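Local coordinates for E3 ubiquitin-protein ligase HERC2 (Homo sapiens, PDB 4L1M) that probably acts as an E3 ubiquitin ligase that carries RCC1-like beta-propeller domains, at residues 64-69 with 74-79. Numbering follows the deposited sequence.
Sequences RFLILS and VYTQAY. With SO4 (sulfate ion), chain G.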
loop_
_atom_site.group_PDB
_atom_site.type_symbol
_atom_site.label_atom_id
_atom_site.label_comp_id
_atom_site.label_asym_id
_atom_site.label_seq_id
_atom_site.Cartn_x
_atom_site.Cartn_y
_atom_site.Cartn_z
ATOM N N ARG A 64 -10.837 -9.348 -0.736
ATOM C CA ARG A 64 -11.780 -8.267 -0.549
ATOM C C ARG A 64 -11.076 -6.924 -0.369
ATOM O O ARG A 64 -9.844 -6.852 -0.313
ATOM C CB ARG A 64 -12.677 -8.564 0.628
ATOM C CG ARG A 64 -11.957 -8.874 1.914
ATOM C CD ARG A 64 -12.942 -9.306 2.996
ATOM N NE ARG A 64 -13.810 -10.435 2.592
ATOM C CZ ARG A 64 -15.129 -10.336 2.334
ATOM N NH1 ARG A 64 -15.808 -9.158 2.414
ATOM N NH2 ARG A 64 -15.805 -11.433 2.002
ATOM N N PHE A 65 -11.863 -5.860 -0.360
ATOM C CA PHE A 65 -11.326 -4.537 -0.119
ATOM C C PHE A 65 -12.171 -3.778 0.868
ATOM O O PHE A 65 -13.371 -4.034 0.998
ATOM C CB PHE A 65 -11.116 -3.730 -1.420
ATOM C CG PHE A 65 -12.368 -3.484 -2.227
ATOM C CD1 PHE A 65 -12.944 -4.484 -2.958
ATOM C CD2 PHE A 65 -12.920 -2.219 -2.313
ATOM C CE1 PHE A 65 -14.083 -4.240 -3.721
ATOM C CE2 PHE A 65 -14.042 -1.975 -3.081
ATOM C CZ PHE A 65 -14.621 -2.985 -3.788
ATOM N N LEU A 66 -11.508 -2.861 1.558
ATOM C CA LEU A 66 -12.127 -1.967 2.482
ATOM C C LEU A 66 -12.298 -0.626 1.809
ATOM O O LEU A 66 -11.438 -0.202 1.021
ATOM C CB LEU A 66 -11.235 -1.775 3.703
ATOM C CG LEU A 66 -11.022 -2.961 4.636
ATOM C CD1 LEU A 66 -10.261 -2.496 5.846
ATOM C CD2 LEU A 66 -12.338 -3.589 5.082
ATOM N N ILE A 67 -13.396 0.052 2.130
ATOM C CA ILE A 67 -13.649 1.396 1.621
ATOM C C ILE A 67 -13.889 2.316 2.796
ATOM O O ILE A 67 -14.699 1.997 3.661
ATOM C CB ILE A 67 -14.898 1.424 0.739
ATOM C CG1 ILE A 67 -14.859 0.322 -0.323
ATOM C CG2 ILE A 67 -15.042 2.762 0.069
ATOM C CD1 ILE A 67 -15.694 -0.905 0.022
ATOM N N LEU A 68 -13.198 3.452 2.832
ATOM C CA LEU A 68 -13.419 4.458 3.868
ATOM C C LEU A 68 -14.299 5.554 3.282
ATOM O O LEU A 68 -13.986 6.066 2.205
ATOM C CB LEU A 68 -12.093 5.057 4.306
ATOM C CG LEU A 68 -12.171 6.161 5.366
ATOM C CD1 LEU A 68 -12.780 5.594 6.630
ATOM C CD2 LEU A 68 -10.804 6.780 5.651
ATOM N N SER A 69 -15.366 5.920 4.003
ATOM C CA SER A 69 -16.322 6.932 3.542
ATOM C C SER A 69 -16.007 8.291 4.122
ATOM O O SER A 69 -15.361 8.399 5.179
ATOM C CB SER A 69 -17.745 6.591 3.968
ATOM O OG SER A 69 -17.833 5.277 4.427
ATOM N N VAL A 74 -16.390 2.561 7.597
ATOM C CA VAL A 74 -15.636 1.600 6.822
ATOM C C VAL A 74 -16.548 0.471 6.296
ATOM O O VAL A 74 -17.340 -0.108 7.045
ATOM C CB VAL A 74 -14.536 0.997 7.680
ATOM C CG1 VAL A 74 -13.804 -0.113 6.927
ATOM C CG2 VAL A 74 -13.536 2.065 8.087
ATOM N N TYR A 75 -16.436 0.173 5.005
ATOM C CA TYR A 75 -17.240 -0.853 4.391
ATOM C C TYR A 75 -16.353 -1.888 3.794
ATOM O O TYR A 75 -15.184 -1.610 3.476
ATOM C CB TYR A 75 -18.107 -0.258 3.298
ATOM C CG TYR A 75 -19.120 0.714 3.828
ATOM C CD1 TYR A 75 -18.738 1.995 4.193
ATOM C CD2 TYR A 75 -20.445 0.350 4.009
ATOM C CE1 TYR A 75 -19.661 2.893 4.701
ATOM C CE2 TYR A 75 -21.362 1.244 4.532
ATOM C CZ TYR A 75 -20.960 2.515 4.871
ATOM O OH TYR A 75 -21.840 3.449 5.366
ATOM N N THR A 76 -16.896 -3.090 3.621
ATOM C CA THR A 76 -16.128 -4.168 3.028
ATOM C C THR A 76 -16.898 -4.799 1.881
ATOM O O THR A 76 -18.127 -4.920 1.938
ATOM C CB THR A 76 -15.711 -5.228 4.097
ATOM O OG1 THR A 76 -14.868 -6.216 3.496
ATOM C CG2 THR A 76 -16.926 -5.926 4.743
ATOM N N GLN A 77 -16.168 -5.212 0.856
ATOM C CA GLN A 77 -16.733 -5.856 -0.312
ATOM C C GLN A 77 -15.746 -6.910 -0.834
ATOM O O GLN A 77 -14.544 -6.649 -0.924
ATOM C CB GLN A 77 -16.960 -4.808 -1.388
ATOM C CG GLN A 77 -17.419 -5.335 -2.741
ATOM C CD GLN A 77 -18.854 -5.806 -2.750
ATOM O OE1 GLN A 77 -19.722 -5.212 -2.135
ATOM N NE2 GLN A 77 -19.116 -6.876 -3.476
ATOM N N ALA A 78 -16.260 -8.078 -1.237
ATOM C CA ALA A 78 -15.418 -9.110 -1.884
ATOM C C ALA A 78 -15.307 -8.836 -3.374
ATOM O O ALA A 78 -16.273 -8.424 -4.006
ATOM C CB ALA A 78 -15.998 -10.509 -1.658
ATOM N N TYR A 79 -14.148 -9.125 -3.944
ATOM C CA TYR A 79 -13.936 -8.967 -5.380
ATOM C C TYR A 79 -14.796 -9.887 -6.180
ATOM O O TYR A 79 -15.240 -9.527 -7.266
ATOM C CB TYR A 79 -12.477 -9.275 -5.762
ATOM C CG TYR A 79 -11.425 -8.447 -5.074
ATOM C CD1 TYR A 79 -11.445 -7.057 -5.131
ATOM C CD2 TYR A 79 -10.408 -9.047 -4.394
ATOM C CE1 TYR A 79 -10.472 -6.296 -4.500
ATOM C CE2 TYR A 79 -9.408 -8.299 -3.783
ATOM C CZ TYR A 79 -9.440 -6.928 -3.827
ATOM O OH TYR A 79 -8.440 -6.235 -3.187
HETATM S S SO4 G . -10.449 -12.844 3.804
HETATM O O1 SO4 G . -11.883 -12.709 3.452
HETATM O O2 SO4 G . -10.070 -14.282 3.716
HETATM O O3 SO4 G . -9.633 -12.037 2.849
HETATM O O4 SO4 G . -10.202 -12.316 5.179
#
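Over one face of the Phe65 ring lies the aliphatic start of Gln77, whose CB sits 4.1 Å from the ring centroid in a CH-pi contact. Tyr79 meets the same ring differently: the two planes are within 14° of parallel but slid apart, with centroids 5.6 Å apart and little overlap, and Phe65 CD1 touches Tyr79 CE1. One face of the Tyr79 ring rests on the backbone of Arg64, while its hydroxyl is hydrogen-bonded to Ala61 O. The Arg64 guanidinium takes the methyl of Ala78 over one face, with Thr76 OG1 and O1 of a sulfate ion both at its edge. NH1 donates a rather long bond of 3.3 Å to Thr76 OG1, nearly in the guanidinium plane; NE binds the sulfate, probably from the crystallisation liquor, that Tyr109 also holds. Arg64 CG sits between the backbone N and the carbonyl carbon (chi1 54°), and a bend at chi3 carries the guanidinium across to Thr76 and Ala78, on the face these residues share.

The backbone pairing beneath these side chains is that of an antiparallel beta hairpin, here forming the two middle strands of a four-stranded blade in the RCC1-like propeller. Phe65 and Gln77 exchange two backbone hydrogen bonds, as do Ile67 and Tyr75, the shortest being Ile67 N to Tyr75 O at 2.8 Å. Between these hydrogen-bonded pairs, Leu66 opposes Thr76 in a non-hydrogen-bonded pair, and Leu66 CD2 lies 3.9 Å from Thr76 CB. Further along, Leu68 CD1 packs on Val74 CG2, and both side chains also touch Ile97 and Ile100 of the next blade. On the face that carries Phe65 and Gln77, Ile67 CD1 lies against Tyr75 CB. The Gln77 chain bends at chi2 (73°), which leads its amide away to Ala85 N, bonded through OE1, and to Thr83 O, bonded through NE2, which also reaches Ala78 O.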